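Local coordinates for chitin-binding domain 3 protein (PDB 5OPF) that probably cleaves cellulose or chitin oxidatively, as a copper-dependent lytic polysaccharide monooxygenase, at residues G109-I113 / I140-A145. Sequence-based numbering, arbitrary orientation.
Sequences GADYI and IGNTPA
Ile140 CG1 sits between its backbone N and carbonyl carbon (chi1 64°), which turns it toward Ile113, its cross-strand neighbour on the same face; Ile113 CG1 lies anti to its carbonyl carbon (chi1 -60°). The two side chains run side by side, with Ile113 CB 3.8 Å from Ile140 CG1. They belong to the antiparallel pair of strands 110-118 and 134-140, toward the periphery of the beta-sandwich expected of this monooxygenase family, and Ile159 of strand 154-162 packs on both. From Ile140 the chain runs on as a loop. The backbones pair twice. Ile113 and Ile140 exchange two hydrogen bonds. Beyond the corner at Asp111, Ala110 and Thr143 form a second hydrogen-bonded pair. There Thr143 N reaches Ala110 O at 2.8 Å, in the carbonyl plane, whereas Ala110 N approaches Thr143 O from above its plane. Thr143 O also accepts a bond from Trp148 NE1. Between the two pairs, Asp111 O and Asn142 N are close but badly angled for a bond. Thr143 OG1 donates to Gly141 O, two residues back, at 2.8 Å. The carboxylate of Asp111 and the amide of Asn142 lie alongside each other, their planes 23° apart, but Asp111 OD1 is hydrogen-bonded to Ser179 OG. Gly109 follows the copper ligand His108. A water donates to Asn142 OD1 at 2.8 Å and, over a longer 3.3 Å, to Ala110 O.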
loop_
_atom_site.group_PDB
_atom_site.type_symbol
_atom_site.label_atom_id
_atom_site.label_comp_id
_atom_site.label_asym_id
_atom_site.label_seq_id
_atom_site.Cartn_x
_atom_site.Cartn_y
_atom_site.Cartn_z
ATOM N N GLY A 109 -15.970 6.284 3.522
ATOM C CA GLY A 109 -15.431 7.628 3.629
ATOM C C GLY A 109 -14.029 7.654 4.209
ATOM O O GLY A 109 -13.485 6.633 4.659
ATOM N N ALA A 110 -13.422 8.832 4.207
ATOM C CA ALA A 110 -12.120 9.038 4.826
ATOM C C ALA A 110 -12.135 10.253 5.745
ATOM O O ALA A 110 -12.650 11.318 5.383
ATOM C CB ALA A 110 -11.025 9.268 3.770
ATOM N N ASP A 111 -11.512 10.105 6.915
ATOM C CA ASP A 111 -11.144 11.275 7.708
ATOM C C ASP A 111 -9.970 11.987 7.053
ATOM O O ASP A 111 -9.873 13.225 7.096
ATOM C CB ASP A 111 -10.767 10.867 9.141
ATOM C CG ASP A 111 -11.935 10.352 9.961
ATOM O OD1 ASP A 111 -13.095 10.334 9.498
ATOM O OD2 ASP A 111 -11.682 10.006 11.136
ATOM N N TYR A 112 -9.078 11.213 6.439
ATOM C CA TYR A 112 -7.966 11.708 5.639
ATOM C C TYR A 112 -7.355 10.517 4.920
ATOM O O TYR A 112 -7.525 9.363 5.339
ATOM C CB TYR A 112 -6.888 12.425 6.479
ATOM C CG TYR A 112 -6.429 11.685 7.716
ATOM C CD1 TYR A 112 -5.405 10.745 7.667
ATOM C CD2 TYR A 112 -7.003 11.944 8.945
ATOM C CE1 TYR A 112 -4.984 10.068 8.815
ATOM C CE2 TYR A 112 -6.588 11.290 10.088
ATOM C CZ TYR A 112 -5.571 10.346 10.023
ATOM O OH TYR A 112 -5.167 9.692 11.176
ATOM N N ILE A 113 -6.652 10.807 3.826
ATOM C CA ILE A 113 -5.742 9.856 3.194
ATOM C C ILE A 113 -4.434 10.593 2.958
ATOM O O ILE A 113 -4.435 11.669 2.347
ATOM C CB ILE A 113 -6.289 9.282 1.869
ATOM C CG1 ILE A 113 -7.610 8.546 2.091
ATOM C CG2 ILE A 113 -5.252 8.326 1.253
ATOM C CD1 ILE A 113 -8.237 7.965 0.828
ATOM N N ILE A 140 -5.470 14.233 1.290
ATOM C CA ILE A 140 -6.836 14.737 1.309
ATOM C C ILE A 140 -7.338 14.661 2.743
ATOM O O ILE A 140 -6.914 13.813 3.534
ATOM C CB ILE A 140 -7.799 13.999 0.346
ATOM C CG1 ILE A 140 -7.978 12.528 0.740
ATOM C CG2 ILE A 140 -7.324 14.147 -1.099
ATOM C CD1 ILE A 140 -8.984 11.782 -0.107
ATOM N N GLY A 141 -8.234 15.584 3.075
ATOM C CA GLY A 141 -8.890 15.629 4.366
ATOM C C GLY A 141 -10.188 14.853 4.381
ATOM O O GLY A 141 -10.351 13.851 3.679
ATOM N N ASN A 142 -11.129 15.329 5.197
ATOM C CA ASN A 142 -12.362 14.588 5.415
ATOM C C ASN A 142 -13.158 14.546 4.122
ATOM O O ASN A 142 -13.536 15.586 3.577
ATOM C CB ASN A 142 -13.175 15.187 6.551
ATOM C CG ASN A 142 -14.279 14.255 6.988
ATOM O OD1 ASN A 142 -15.182 13.963 6.207
ATOM N ND2 ASN A 142 -14.172 13.720 8.198
ATOM N N THR A 143 -13.403 13.334 3.634
ATOM C CA THR A 143 -14.008 13.110 2.324
ATOM C C THR A 143 -15.047 12.010 2.465
ATOM O O THR A 143 -14.742 10.814 2.353
ATOM C CB THR A 143 -12.944 12.740 1.289
ATOM O OG1 THR A 143 -11.862 13.684 1.344
ATOM C CG2 THR A 143 -13.527 12.754 -0.112
ATOM N N PRO A 144 -16.294 12.382 2.738
ATOM C CA PRO A 144 -17.357 11.386 2.865
ATOM C C PRO A 144 -17.541 10.604 1.572
ATOM O O PRO A 144 -17.232 11.076 0.476
ATOM C CB PRO A 144 -18.594 12.241 3.176
ATOM C CG PRO A 144 -18.045 13.472 3.824
ATOM C CD PRO A 144 -16.769 13.738 3.073
ATOM N N ALA A 145 -18.083 9.387 1.715
ATOM C CA ALA A 145 -18.228 8.485 0.577
ATOM C C ALA A 145 -19.074 9.095 -0.523
ATOM O O ALA A 145 -18.864 8.794 -1.705
ATOM C CB ALA A 145 -18.868 7.174 1.031
HETATM O O HOH W 1 -15.897 11.256 5.871
#